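PDB 5T8U: lipoate-protein ligase 1 from Plasmodium falciparum, which belongs to the lipoate-protein ligase family, with a lipoyl ligase A/B catalytic domain, and is modelled here with lipoic acid bound in a pocket. Local coordinates for residues 56-62 against 103-109. Residues are numbered along the deposited sequence; the frame is centred on the assembly and turned at random.
Sequences LFLWRNN and LGNVCFT. With LPA (lipoic acid), chain C.
W59 and C107 face each other as an antiparallel hydrogen-bonded pair and line the lipoic acid pocket together. W59 N donates to C107 O at 3.0 Å, and C107 N returns a bond to W59 O. F57 and T109 form the second hydrogen-bonded pair. L58 and F108, between them, are a non-hydrogen-bonded pair.

The indole of W59 leans over the neighbouring strand. Its CG sits between backbone N and carbonyl carbon (chi1 44°), which carries the ring across C107. C107 CB lies over the centre of the six-membered ring, 3.6 Å from its centroid, a CH-pi contact. C107 SG is over the same ring at 4.3 Å from the centroid, a sulfur-aromatic contact. At the ring edge, W59 NE1 donates to T109 OG1 at 2.8 Å, close to the indole plane. T109 OG1 also bonds E29, so two bonds hold the hydroxyl; the NE1 bond probably restricts rotation of the indole. W59 CH2 reaches lipoic acid S8 at 3.8 Å.

The R60 chain bends at chi3 (62°), and NH2 donates to L103 O at 3.1 Å, on a lone pair in the carbonyl plane. R60 NE is buried without a partner.

Apolar contacts lie on the L58 and F108 face, where L58 CD2 meets V106 CG1 at 4.0 Å.

Strand 55-59 runs between 105-112 and 13-17 in the large mixed sheet. Helix 22-34 packs on the F57 and W59 face, helix 213-227 on L58 and V106, and strand 162-170 flanks 105-112 on its other edge.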
loop_
_atom_site.group_PDB
_atom_site.type_symbol
_atom_site.label_atom_id
_atom_site.label_comp_id
_atom_site.label_asym_id
_atom_site.label_seq_id
_atom_site.Cartn_x
_atom_site.Cartn_y
_atom_site.Cartn_z
ATOM N N LEU A 56 6.316 -10.312 8.498
ATOM C CA LEU A 56 7.015 -9.082 8.155
ATOM C C LEU A 56 7.878 -9.350 6.934
ATOM O O LEU A 56 8.696 -10.272 6.946
ATOM C CB LEU A 56 7.880 -8.582 9.315
ATOM C CG LEU A 56 8.885 -7.477 8.965
ATOM C CD1 LEU A 56 8.184 -6.267 8.364
ATOM C CD2 LEU A 56 9.685 -7.076 10.191
ATOM N N PHE A 57 7.701 -8.549 5.886
ATOM C CA PHE A 57 8.430 -8.719 4.635
ATOM C C PHE A 57 9.145 -7.419 4.298
ATOM O O PHE A 57 8.505 -6.370 4.173
ATOM C CB PHE A 57 7.482 -9.129 3.505
ATOM C CG PHE A 57 8.098 -9.055 2.136
ATOM C CD1 PHE A 57 9.329 -9.634 1.886
ATOM C CD2 PHE A 57 7.437 -8.419 1.095
ATOM C CE1 PHE A 57 9.898 -9.573 0.630
ATOM C CE2 PHE A 57 8.001 -8.357 -0.167
ATOM C CZ PHE A 57 9.235 -8.936 -0.399
ATOM N N LEU A 58 10.465 -7.493 4.146
ATOM C CA LEU A 58 11.296 -6.320 3.906
ATOM C C LEU A 58 11.842 -6.350 2.485
ATOM O O LEU A 58 12.230 -7.409 1.983
ATOM C CB LEU A 58 12.445 -6.261 4.914
ATOM C CG LEU A 58 11.987 -5.957 6.340
ATOM C CD1 LEU A 58 12.931 -6.562 7.368
ATOM C CD2 LEU A 58 11.870 -4.455 6.536
ATOM N N TRP A 59 11.869 -5.186 1.837
ATOM C CA TRP A 59 12.281 -5.126 0.442
ATOM C C TRP A 59 12.644 -3.694 0.084
ATOM O O TRP A 59 12.182 -2.741 0.714
ATOM C CB TRP A 59 11.183 -5.658 -0.489
ATOM C CG TRP A 59 9.790 -5.176 -0.159
ATOM C CD1 TRP A 59 9.067 -5.457 0.968
ATOM C CD2 TRP A 59 8.946 -4.351 -0.975
ATOM N NE1 TRP A 59 7.838 -4.851 0.908
ATOM C CE2 TRP A 59 7.737 -4.168 -0.275
ATOM C CE3 TRP A 59 9.098 -3.747 -2.227
ATOM C CZ2 TRP A 59 6.688 -3.407 -0.784
ATOM C CZ3 TRP A 59 8.051 -2.994 -2.732
ATOM C CH2 TRP A 59 6.864 -2.829 -2.010
ATOM N N ARG A 60 13.486 -3.555 -0.936
ATOM C CA ARG A 60 13.914 -2.255 -1.431
ATOM C C ARG A 60 13.775 -2.226 -2.946
ATOM O O ARG A 60 13.817 -3.265 -3.608
ATOM C CB ARG A 60 15.364 -1.950 -1.028
ATOM C CG ARG A 60 15.581 -1.843 0.474
ATOM C CD ARG A 60 17.033 -2.102 0.842
ATOM N NE ARG A 60 17.942 -1.120 0.258
ATOM C CZ ARG A 60 19.268 -1.213 0.292
ATOM N NH1 ARG A 60 19.852 -2.249 0.881
ATOM N NH2 ARG A 60 20.014 -0.270 -0.265
ATOM N N ASN A 61 13.607 -1.022 -3.488
ATOM C CA ASN A 61 13.414 -0.838 -4.918
ATOM C C ASN A 61 14.301 0.293 -5.417
ATOM O O ASN A 61 14.578 1.253 -4.692
ATOM C CB ASN A 61 11.951 -0.525 -5.256
ATOM C CG ASN A 61 10.979 -1.393 -4.487
ATOM O OD1 ASN A 61 10.704 -2.529 -4.869
ATOM N ND2 ASN A 61 10.449 -0.856 -3.396
ATOM N N ASN A 62 14.739 0.167 -6.664
ATOM C CA ASN A 62 15.545 1.201 -7.298
ATOM C C ASN A 62 14.640 2.373 -7.680
ATOM O O ASN A 62 13.467 2.443 -7.299
ATOM C CB ASN A 62 16.291 0.619 -8.497
ATOM C CG ASN A 62 17.798 0.755 -8.367
ATOM O OD1 ASN A 62 18.300 1.763 -7.870
ATOM N ND2 ASN A 62 18.525 -0.264 -8.811
ATOM N N LEU A 103 17.138 3.166 -3.575
ATOM C CA LEU A 103 17.842 2.354 -2.592
ATOM C C LEU A 103 18.050 3.075 -1.265
ATOM O O LEU A 103 18.487 2.440 -0.300
ATOM C CB LEU A 103 19.186 1.903 -3.161
ATOM C CG LEU A 103 19.088 0.999 -4.394
ATOM C CD1 LEU A 103 20.464 0.735 -4.981
ATOM C CD2 LEU A 103 18.394 -0.315 -4.058
ATOM N N GLY A 104 17.742 4.367 -1.188
ATOM C CA GLY A 104 17.847 5.096 0.056
ATOM C C GLY A 104 16.672 4.937 0.993
ATOM O O GLY A 104 16.637 5.594 2.037
ATOM N N ASN A 105 15.705 4.085 0.656
ATOM C CA ASN A 105 14.529 3.884 1.490
ATOM C C ASN A 105 14.201 2.401 1.556
ATOM O O ASN A 105 14.479 1.641 0.625
ATOM C CB ASN A 105 13.314 4.671 0.967
ATOM C CG ASN A 105 12.720 4.069 -0.294
ATOM O OD1 ASN A 105 13.089 4.443 -1.407
ATOM N ND2 ASN A 105 11.785 3.141 -0.123
ATOM N N VAL A 106 13.603 2.004 2.674
ATOM C CA VAL A 106 13.193 0.630 2.905
ATOM C C VAL A 106 11.683 0.538 2.726
ATOM O O VAL A 106 10.952 1.526 2.843
ATOM C CB VAL A 106 13.619 0.144 4.311
ATOM C CG1 VAL A 106 13.337 -1.345 4.493
ATOM C CG2 VAL A 106 15.094 0.439 4.552
ATOM N N CYS A 107 11.209 -0.668 2.424
ATOM C CA CYS A 107 9.787 -0.954 2.294
ATOM C C CYS A 107 9.442 -2.142 3.179
ATOM O O CYS A 107 10.078 -3.198 3.084
ATOM C CB CYS A 107 9.397 -1.255 0.840
ATOM S SG CYS A 107 9.621 0.122 -0.310
ATOM N N PHE A 108 8.432 -1.963 4.028
ATOM C CA PHE A 108 7.977 -2.993 4.947
ATOM C C PHE A 108 6.556 -3.408 4.592
ATOM O O PHE A 108 5.753 -2.595 4.122
ATOM C CB PHE A 108 8.026 -2.503 6.402
ATOM C CG PHE A 108 7.095 -1.358 6.691
ATOM C CD1 PHE A 108 5.799 -1.592 7.119
ATOM C CD2 PHE A 108 7.517 -0.048 6.540
ATOM C CE1 PHE A 108 4.938 -0.541 7.388
ATOM C CE2 PHE A 108 6.662 1.008 6.809
ATOM C CZ PHE A 108 5.371 0.759 7.234
ATOM N N THR A 109 6.250 -4.683 4.824
ATOM C CA THR A 109 4.929 -5.236 4.539
ATOM C C THR A 109 4.536 -6.147 5.694
ATOM O O THR A 109 5.115 -7.225 5.863
ATOM C CB THR A 109 4.921 -6.003 3.217
ATOM O OG1 THR A 109 5.317 -5.129 2.151
ATOM C CG2 THR A 109 3.531 -6.566 2.921
HETATM C C1 LPA C . 1.043 7.668 1.268
HETATM O O1 LPA C . 1.844 8.526 1.722
HETATM C C2 LPA C . 1.328 6.181 1.462
HETATM O O2 LPA C . 0.005 8.037 0.657
HETATM C C3 LPA C . 2.542 5.792 0.623
HETATM C C4 LPA C . 2.633 4.272 0.508
HETATM C C5 LPA C . 3.656 3.922 -0.572
HETATM C C6 LPA C . 3.687 2.537 -0.801
HETATM S S6 LPA C . 4.274 2.258 -2.198
HETATM C C7 LPA C . 4.885 1.649 0.497
HETATM C C8 LPA C . 5.678 0.489 -0.258
HETATM S S8 LPA C . 5.192 0.576 -2.022
HETATM O O HOH W 1 19.139 4.444 -6.121
#